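PDB 1Y8C: S-adenosylmethionine-dependent methyltransferase from Clostridium acetobutylicum, which probably transfers a methyl group from S-adenosylmethionine to an acceptor that remains unspecified. Local coordinates for residues A[210-215]-A[238-243]; A[146-151]-A[198-203]; A[30-33]-A[37-40]. All coordinates share one frame; numbering follows the deposited sequence.

Contact 1: residues A[210-215]-A[238-243]; sequences KYLKHG and ITYLVK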
loop_
_atom_site.group_PDB
_atom_site.type_symbol
_atom_site.label_atom_id
_atom_site.label_comp_id
_atom_site.label_asym_id
_atom_site.label_seq_id
_atom_site.Cartn_x
_atom_site.Cartn_y
_atom_site.Cartn_z
ATOM N N LYS A 210 -3.794 -2.805 -18.801
ATOM C CA LYS A 210 -4.040 -4.080 -19.473
ATOM C C LYS A 210 -4.310 -5.182 -18.437
ATOM O O LYS A 210 -5.311 -5.886 -18.525
ATOM C CB LYS A 210 -2.842 -4.459 -20.355
ATOM C CG LYS A 210 -3.123 -5.629 -21.300
ATOM C CD LYS A 210 -1.959 -5.933 -22.255
ATOM C CE LYS A 210 -0.808 -6.674 -21.573
ATOM N NZ LYS A 210 -1.165 -8.070 -21.151
ATOM N N TYR A 211 -3.421 -5.311 -17.454
ATOM C CA TYR A 211 -3.570 -6.314 -16.406
ATOM C C TYR A 211 -4.863 -6.133 -15.622
ATOM O O TYR A 211 -5.436 -7.100 -15.129
ATOM C CB TYR A 211 -2.377 -6.261 -15.453
ATOM C CG TYR A 211 -1.046 -6.555 -16.115
ATOM C CD1 TYR A 211 0.157 -6.197 -15.500
ATOM C CD2 TYR A 211 -0.989 -7.204 -17.352
ATOM C CE1 TYR A 211 1.383 -6.479 -16.105
ATOM C CE2 TYR A 211 0.231 -7.492 -17.960
ATOM C CZ TYR A 211 1.415 -7.130 -17.333
ATOM O OH TYR A 211 2.622 -7.449 -17.924
ATOM N N LEU A 212 -5.322 -4.895 -15.496
ATOM C CA LEU A 212 -6.563 -4.640 -14.783
ATOM C C LEU A 212 -7.709 -5.256 -15.559
ATOM O O LEU A 212 -8.488 -6.028 -15.009
ATOM C CB LEU A 212 -6.810 -3.142 -14.632
ATOM C CG LEU A 212 -6.180 -2.449 -13.429
ATOM C CD1 LEU A 212 -6.531 -0.977 -13.470
ATOM C CD2 LEU A 212 -6.683 -3.079 -12.145
ATOM N N LYS A 213 -7.805 -4.906 -16.839
ATOM C CA LYS A 213 -8.859 -5.421 -17.705
ATOM C C LYS A 213 -8.885 -6.943 -17.647
ATOM O O LYS A 213 -9.946 -7.565 -17.667
ATOM C CB LYS A 213 -8.629 -4.964 -19.148
ATOM C CG LYS A 213 -8.998 -3.504 -19.420
ATOM C CD LYS A 213 -10.511 -3.316 -19.477
ATOM C CE LYS A 213 -10.898 -1.971 -20.077
ATOM N NZ LYS A 213 -12.356 -1.923 -20.387
ATOM N N HIS A 214 -7.703 -7.537 -17.576
ATOM C CA HIS A 214 -7.581 -8.978 -17.505
ATOM C C HIS A 214 -8.340 -9.476 -16.272
ATOM O O HIS A 214 -8.897 -10.574 -16.274
ATOM C CB HIS A 214 -6.095 -9.347 -17.432
ATOM C CG HIS A 214 -5.829 -10.817 -17.373
ATOM N ND1 HIS A 214 -6.054 -11.572 -16.239
ATOM C CD2 HIS A 214 -5.346 -11.673 -18.304
ATOM C CE1 HIS A 214 -5.719 -12.827 -16.475
ATOM N NE2 HIS A 214 -5.286 -12.916 -17.722
ATOM N N GLY A 215 -8.362 -8.654 -15.225
ATOM C CA GLY A 215 -9.057 -9.018 -14.002
ATOM C C GLY A 215 -10.510 -8.582 -14.029
ATOM O O GLY A 215 -11.167 -8.500 -12.987
ATOM N N ILE A 238 0.834 6.974 -8.396
ATOM C CA ILE A 238 -0.448 6.930 -9.056
ATOM C C ILE A 238 -1.515 6.193 -8.261
ATOM O O ILE A 238 -1.313 5.058 -7.825
ATOM C CB ILE A 238 -0.304 6.283 -10.450
ATOM C CG1 ILE A 238 0.635 7.143 -11.309
ATOM C CG2 ILE A 238 -1.673 6.112 -11.081
ATOM C CD1 ILE A 238 1.032 6.556 -12.654
ATOM N N THR A 239 -2.655 6.845 -8.054
ATOM C CA THR A 239 -3.734 6.196 -7.326
ATOM C C THR A 239 -4.851 5.784 -8.267
ATOM O O THR A 239 -5.475 6.622 -8.902
ATOM C CB THR A 239 -4.317 7.098 -6.241
ATOM O OG1 THR A 239 -3.327 7.340 -5.225
ATOM C CG2 THR A 239 -5.531 6.418 -5.608
ATOM N N TYR A 240 -5.077 4.480 -8.366
ATOM C CA TYR A 240 -6.128 3.946 -9.213
ATOM C C TYR A 240 -7.397 3.682 -8.409
ATOM O O TYR A 240 -7.356 3.304 -7.230
ATOM C CB TYR A 240 -5.713 2.624 -9.852
ATOM C CG TYR A 240 -4.796 2.734 -11.048
ATOM C CD1 TYR A 240 -3.407 2.737 -10.893
ATOM C CD2 TYR A 240 -5.317 2.792 -12.340
ATOM C CE1 TYR A 240 -2.557 2.789 -11.990
ATOM C CE2 TYR A 240 -4.479 2.845 -13.451
ATOM C CZ TYR A 240 -3.097 2.841 -13.264
ATOM O OH TYR A 240 -2.278 2.870 -14.368
ATOM N N LEU A 241 -8.527 3.875 -9.072
ATOM C CA LEU A 241 -9.829 3.641 -8.479
ATOM C C LEU A 241 -10.607 2.793 -9.481
ATOM O O LEU A 241 -10.946 3.259 -10.563
ATOM C CB LEU A 241 -10.533 4.964 -8.256
ATOM C CG LEU A 241 -11.411 4.903 -7.016
ATOM C CD1 LEU A 241 -11.123 6.127 -6.154
ATOM C CD2 LEU A 241 -12.880 4.809 -7.408
ATOM N N VAL A 242 -10.884 1.543 -9.117
ATOM C CA VAL A 242 -11.592 0.639 -10.011
ATOM C C VAL A 242 -12.790 -0.056 -9.367
ATOM O O VAL A 242 -12.991 0.011 -8.148
ATOM C CB VAL A 242 -10.627 -0.438 -10.563
ATOM C CG1 VAL A 242 -9.297 0.205 -10.930
ATOM C CG2 VAL A 242 -10.431 -1.546 -9.539
ATOM N N LYS A 243 -13.577 -0.723 -10.211
ATOM C CA LYS A 243 -14.758 -1.462 -9.774
ATOM C C LYS A 243 -14.982 -2.666 -10.682
ATOM O O LYS A 243 -14.318 -2.809 -11.712
ATOM C CB LYS A 243 -16.012 -0.580 -9.802
ATOM C CG LYS A 243 -16.379 -0.039 -11.165
ATOM C CD LYS A 243 -17.870 0.257 -11.268
ATOM C CE LYS A 243 -18.363 1.206 -10.166
ATOM N NZ LYS A 243 -18.822 0.519 -8.909
#
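The phenol oxygen OH of Y240 hydrogen-bonds to E209 OE2, one residue before 210-215, and so ties strand 237-244 to the helix that covers it. This helix, 205-214, lies on the antiparallel end of the Rossmann-like methyltransferase sheet, where strand 237-244 runs between 136-143 and 217-224. Across 210-215 and 238-243 themselves the meeting is purely apolar and rests on a single methyl. CD1 of L212 comes 3.9 Å from CG1 of V242 and 4.1 Å from CD2 of Y240, so the leucine tip touches two residues that lie two apart on the same side of the strand. With CD1 anti to CA (chi2 179°) the leucine is stretched toward the sheet; its line is oblique both to V242 and to the tyrosine ring. That ring also meets the ring of F140 with nearly parallel planes, while L212 reaches I219 on the neighbouring strand and I208 adds a further helix contact to Y240. Behind L212, G215 N bonds to O of L212 at 2.6 Å. The contact itself is therefore held by non-directional dispersion alone, while the tyrosine hydroxyl beside this packing has its own carboxylate partner, E209.

Contact 2: residues A[146-151]-A[198-203]; sequences YKLSQV and HEERAY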
loop_
_atom_site.group_PDB
_atom_site.type_symbol
_atom_site.label_atom_id
_atom_site.label_comp_id
_atom_site.label_asym_id
_atom_site.label_seq_id
_atom_site.Cartn_x
_atom_site.Cartn_y
_atom_site.Cartn_z
ATOM N N TYR A 146 8.413 6.244 -13.605
ATOM C CA TYR A 146 9.431 7.277 -13.600
ATOM C C TYR A 146 10.115 7.374 -12.253
ATOM O O TYR A 146 11.318 7.603 -12.175
ATOM C CB TYR A 146 8.807 8.619 -13.949
ATOM C CG TYR A 146 9.799 9.752 -14.037
ATOM C CD1 TYR A 146 10.623 9.908 -15.159
ATOM C CD2 TYR A 146 9.907 10.682 -13.000
ATOM C CE1 TYR A 146 11.524 10.973 -15.242
ATOM C CE2 TYR A 146 10.804 11.739 -13.070
ATOM C CZ TYR A 146 11.601 11.882 -14.187
ATOM O OH TYR A 146 12.450 12.954 -14.251
ATOM N N LYS A 147 9.337 7.196 -11.194
ATOM C CA LYS A 147 9.851 7.281 -9.836
ATOM C C LYS A 147 10.886 6.191 -9.550
ATOM O O LYS A 147 11.953 6.465 -9.001
ATOM C CB LYS A 147 8.685 7.178 -8.859
ATOM C CG LYS A 147 8.940 7.760 -7.497
ATOM C CD LYS A 147 9.522 6.737 -6.561
ATOM C CE LYS A 147 9.446 7.236 -5.129
ATOM N NZ LYS A 147 10.125 8.555 -4.988
ATOM N N LEU A 148 10.588 4.957 -9.939
ATOM C CA LEU A 148 11.516 3.873 -9.680
ATOM C C LEU A 148 12.710 3.859 -10.628
ATOM O O LEU A 148 13.842 3.582 -10.212
ATOM C CB LEU A 148 10.786 2.537 -9.767
ATOM C CG LEU A 148 9.536 2.424 -8.901
ATOM C CD1 LEU A 148 8.867 1.088 -9.179
ATOM C CD2 LEU A 148 9.898 2.566 -7.417
ATOM N N SER A 149 12.465 4.160 -11.900
ATOM C CA SER A 149 13.533 4.139 -12.899
ATOM C C SER A 149 14.458 5.364 -12.882
ATOM O O SER A 149 15.669 5.223 -13.068
ATOM C CB SER A 149 12.938 3.980 -14.296
ATOM O OG SER A 149 12.185 5.122 -14.655
ATOM N N GLN A 150 13.903 6.554 -12.653
ATOM C CA GLN A 150 14.711 7.764 -12.636
ATOM C C GLN A 150 14.992 8.285 -11.234
ATOM O O GLN A 150 16.116 8.209 -10.754
ATOM C CB GLN A 150 14.032 8.863 -13.447
ATOM C CG GLN A 150 13.707 8.477 -14.870
ATOM C CD GLN A 150 14.911 7.939 -15.595
ATOM O OE1 GLN A 150 16.041 8.313 -15.296
ATOM N NE2 GLN A 150 14.679 7.059 -16.562
ATOM N N VAL A 151 13.965 8.819 -10.580
ATOM C CA VAL A 151 14.113 9.383 -9.245
ATOM C C VAL A 151 14.837 8.456 -8.267
ATOM O O VAL A 151 15.561 8.926 -7.385
ATOM C CB VAL A 151 12.745 9.786 -8.675
ATOM C CG1 VAL A 151 12.934 10.626 -7.430
ATOM C CG2 VAL A 151 11.957 10.555 -9.729
ATOM N N HIS A 198 14.021 -4.555 -0.021
ATOM C CA HIS A 198 12.799 -4.778 -0.778
ATOM C C HIS A 198 13.067 -4.688 -2.279
ATOM O O HIS A 198 14.056 -4.100 -2.714
ATOM C CB HIS A 198 11.736 -3.753 -0.366
ATOM C CG HIS A 198 11.462 -3.724 1.106
ATOM N ND1 HIS A 198 11.333 -2.549 1.817
ATOM C CD2 HIS A 198 11.300 -4.726 2.003
ATOM C CE1 HIS A 198 11.104 -2.828 3.088
ATOM N NE2 HIS A 198 11.079 -4.141 3.229
ATOM N N GLU A 199 12.165 -5.269 -3.060
ATOM C CA GLU A 199 12.282 -5.269 -4.504
ATOM C C GLU A 199 10.938 -4.847 -5.079
ATOM O O GLU A 199 9.911 -5.433 -4.741
ATOM C CB GLU A 199 12.636 -6.671 -4.952
ATOM C CG GLU A 199 13.338 -6.779 -6.272
ATOM C CD GLU A 199 14.060 -8.113 -6.387
ATOM O OE1 GLU A 199 13.383 -9.164 -6.280
ATOM O OE2 GLU A 199 15.298 -8.111 -6.580
ATOM N N GLU A 200 10.943 -3.818 -5.923
ATOM C CA GLU A 200 9.708 -3.326 -6.546
ATOM C C GLU A 200 9.855 -3.295 -8.073
ATOM O O GLU A 200 10.918 -2.961 -8.597
ATOM C CB GLU A 200 9.356 -1.913 -6.028
ATOM C CG GLU A 200 8.614 -1.888 -4.677
ATOM C CD GLU A 200 8.070 -0.498 -4.287
ATOM O OE1 GLU A 200 7.714 0.300 -5.190
ATOM O OE2 GLU A 200 7.968 -0.220 -3.067
ATOM N N ARG A 201 8.800 -3.664 -8.790
ATOM C CA ARG A 201 8.871 -3.637 -10.238
ATOM C C ARG A 201 8.281 -2.343 -10.748
ATOM O O ARG A 201 7.290 -1.843 -10.212
ATOM C CB ARG A 201 8.119 -4.805 -10.880
ATOM C CG ARG A 201 8.719 -5.151 -12.232
ATOM C CD ARG A 201 7.703 -5.451 -13.307
ATOM N NE ARG A 201 7.488 -6.887 -13.474
ATOM C CZ ARG A 201 7.198 -7.466 -14.640
ATOM N NH1 ARG A 201 7.095 -6.729 -15.741
ATOM N NH2 ARG A 201 7.001 -8.781 -14.713
ATOM N N ALA A 202 8.889 -1.797 -11.790
ATOM C CA ALA A 202 8.399 -0.559 -12.355
ATOM C C ALA A 202 7.419 -0.870 -13.472
ATOM O O ALA A 202 7.815 -1.141 -14.603
ATOM C CB ALA A 202 9.561 0.268 -12.872
ATOM N N TYR A 203 6.132 -0.828 -13.141
ATOM C CA TYR A 203 5.073 -1.102 -14.102
ATOM C C TYR A 203 4.615 0.161 -14.824
ATOM O O TYR A 203 4.471 1.221 -14.210
ATOM C CB TYR A 203 3.866 -1.727 -13.396
ATOM C CG TYR A 203 4.052 -3.159 -12.965
ATOM C CD1 TYR A 203 4.031 -3.511 -11.612
ATOM C CD2 TYR A 203 4.210 -4.175 -13.909
ATOM C CE1 TYR A 203 4.161 -4.838 -11.217
ATOM C CE2 TYR A 203 4.334 -5.504 -13.523
ATOM C CZ TYR A 203 4.310 -5.830 -12.180
ATOM O OH TYR A 203 4.435 -7.147 -11.799
#
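L148 packs on residues 200-202, joining helix 145-152, which follows strand 136-143 of the Rossmann-like sheet, to the end of strand 191-201, the last of the separate four-stranded antiparallel sheet, and to the loop residue A202 after it. The helical segment begins with Y146, whose ring has Q150 CB 3.7 Å above one face, offset toward the rim. L148 then points at the other segment and supplies the direct contacts. Its two branches part company: CD1 lies 3.5 Å from O of R201 and 3.8 Å from CB of A202, whereas CD2 approaches OE1 of E200 at 3.9 Å. CG stands anti to the carbonyl carbon (chi1 -53°), which sends it toward 198-203 before the two methyls diverge, and the leucine crosses the extended E200 side chain at about a right angle. S149 OG hydrogen-bonds Y145 O. Over 147-151 the helix has a wider pi-type turn: Y146 O takes Q150 N at 2.8 Å and, weakly, V151 N. The polar atoms beside the leucine have partners of their own: N113 ND2 bonds to R201 O, and the buried carboxylate of E200 accepts a hydrogen bond at OE1 from N143 ND2. R201, whose side chain leaves the backbone away from the helix, has CD 3.4 Å above one face of the Y203 ring, offset toward the rim.

Contact 3: residues A[30-33]-A[37-40]; sequences KCVE and VFDD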
loop_
_atom_site.group_PDB
_atom_site.type_symbol
_atom_site.label_atom_id
_atom_site.label_comp_id
_atom_site.label_asym_id
_atom_site.label_seq_id
_atom_site.Cartn_x
_atom_site.Cartn_y
_atom_site.Cartn_z
ATOM N N LYS A 30 -14.083 9.607 -2.177
ATOM C CA LYS A 30 -14.356 8.872 -3.397
ATOM C C LYS A 30 -15.427 7.805 -3.175
ATOM O O LYS A 30 -16.217 7.510 -4.071
ATOM C CB LYS A 30 -13.047 8.283 -3.927
ATOM C CG LYS A 30 -12.177 9.360 -4.565
ATOM C CD LYS A 30 -12.834 9.835 -5.859
ATOM C CE LYS A 30 -12.261 11.147 -6.383
ATOM N NZ LYS A 30 -12.666 12.309 -5.535
ATOM N N CYS A 31 -15.472 7.252 -1.970
ATOM C CA CYS A 31 -16.475 6.245 -1.636
ATOM C C CYS A 31 -17.856 6.872 -1.679
ATOM O O CYS A 31 -18.803 6.276 -2.197
ATOM C CB CYS A 31 -16.228 5.690 -0.240
ATOM S SG CYS A 31 -14.811 4.601 -0.159
ATOM N N VAL A 32 -17.956 8.077 -1.121
ATOM C CA VAL A 32 -19.206 8.813 -1.097
ATOM C C VAL A 32 -19.635 9.184 -2.513
ATOM O O VAL A 32 -20.804 9.080 -2.849
ATOM C CB VAL A 32 -19.081 10.083 -0.238
ATOM C CG1 VAL A 32 -20.308 10.952 -0.415
ATOM C CG2 VAL A 32 -18.915 9.705 1.217
ATOM N N GLU A 33 -18.693 9.599 -3.349
ATOM C CA GLU A 33 -19.039 9.955 -4.715
ATOM C C GLU A 33 -19.525 8.736 -5.490
ATOM O O GLU A 33 -20.039 8.866 -6.599
ATOM C CB GLU A 33 -17.837 10.549 -5.444
ATOM C CG GLU A 33 -17.367 11.904 -4.936
ATOM C CD GLU A 33 -16.041 12.325 -5.567
ATOM O OE1 GLU A 33 -15.801 11.959 -6.751
ATOM O OE2 GLU A 33 -15.251 13.027 -4.882
ATOM N N VAL A 37 -21.970 1.787 0.128
ATOM C CA VAL A 37 -22.621 1.427 1.373
ATOM C C VAL A 37 -21.500 0.962 2.282
ATOM O O VAL A 37 -20.840 -0.036 1.997
ATOM C CB VAL A 37 -23.608 0.290 1.173
ATOM C CG1 VAL A 37 -24.255 -0.043 2.493
ATOM C CG2 VAL A 37 -24.653 0.681 0.133
ATOM N N PHE A 38 -21.284 1.684 3.373
ATOM C CA PHE A 38 -20.197 1.352 4.285
ATOM C C PHE A 38 -20.388 0.125 5.177
ATOM O O PHE A 38 -20.267 0.204 6.399
ATOM C CB PHE A 38 -19.846 2.581 5.134
ATOM C CG PHE A 38 -19.374 3.763 4.316
ATOM C CD1 PHE A 38 -20.275 4.503 3.552
ATOM C CD2 PHE A 38 -18.026 4.107 4.271
ATOM C CE1 PHE A 38 -19.845 5.560 2.759
ATOM C CE2 PHE A 38 -17.585 5.163 3.480
ATOM C CZ PHE A 38 -18.498 5.890 2.722
ATOM N N ASP A 39 -20.648 -1.021 4.559
ATOM C CA ASP A 39 -20.818 -2.241 5.321
ATOM C C ASP A 39 -19.533 -3.020 5.527
ATOM O O ASP A 39 -19.137 -3.267 6.667
ATOM C CB ASP A 39 -21.848 -3.149 4.664
ATOM C CG ASP A 39 -23.262 -2.672 4.900
ATOM O OD1 ASP A 39 -23.553 -2.242 6.039
ATOM O OD2 ASP A 39 -24.088 -2.735 3.960
ATOM N N ASP A 40 -18.876 -3.401 4.434
ATOM C CA ASP A 40 -17.662 -4.199 4.536
ATOM C C ASP A 40 -16.411 -3.627 3.883
ATOM O O ASP A 40 -16.391 -3.275 2.697
ATOM C CB ASP A 40 -17.958 -5.601 4.010
ATOM C CG ASP A 40 -19.038 -6.286 4.814
ATOM O OD1 ASP A 40 -18.775 -6.633 5.992
ATOM O OD2 ASP A 40 -20.162 -6.457 4.284
#
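The ring of F38 meets V32 CG2 at its edge, close to the ring plane, and C31 CB obliquely; the ring of F59 adds a further neighbour, its plane turned by about 50°. The contact folds the loop between helix 20-32 and strand 40-44 back on the helix it has just left, forming the lead-in to the first strand of the Rossmann-like sheet. CZ does most of the touching: it lies 3.7 Å from CB of C31 and 4.1 Å from CG2 of V32, while CE2 is 4.0 Å from the same cysteine CB. The C31 sulfur makes none of these closest contacts. F38 is the centre of an inverse gamma turn, closed by D39 N bonding to V37 O at 2.8 Å. With CG anti to the carbonyl carbon (chi1 -61°), the far end of the ring comes nearer the helix than its root. Beyond the turn D39, just before the strand, bonds by backbone with N61; D40 opens strand 40-44, its carboxylate oxygens salt-bridged one to K133 and the other to R100. Beside the helical segment, E29 OE1 lies close to the E33 carboxylate, a like-charge approach that K30 may offset: K30 NZ bonds E33 OE2 at 2.8 Å, on its syn side and 33° out of the carboxylate plane.

Overall arrangement
Contacts 1 and 2 are buried, whereas contact 3 is only partly so, with V32 exposed to solvent. The first two are linked through the chain, since strand 191-201 leads into helix 205-214, and they touch where Y211 CE1 lies 4.0 Å from Y203 CE2. Contact 1 also meets contact 3, through L241 CD1 and K30 CB at 3.6 Å. Contacts 2 and 3 lie on opposite sides of the chain's centre, their nearest atoms about 21 Å apart. Contact 1 joins helix to sheet by aliphatic and aromatic carbon, contact 2 sets a helix leucine against both an alanine and polar atoms at the end of the four-stranded sheet, and contact 3 rests a loop ring on a cysteine and a valine of helix 20-32, with charged K30 and E33 nearby.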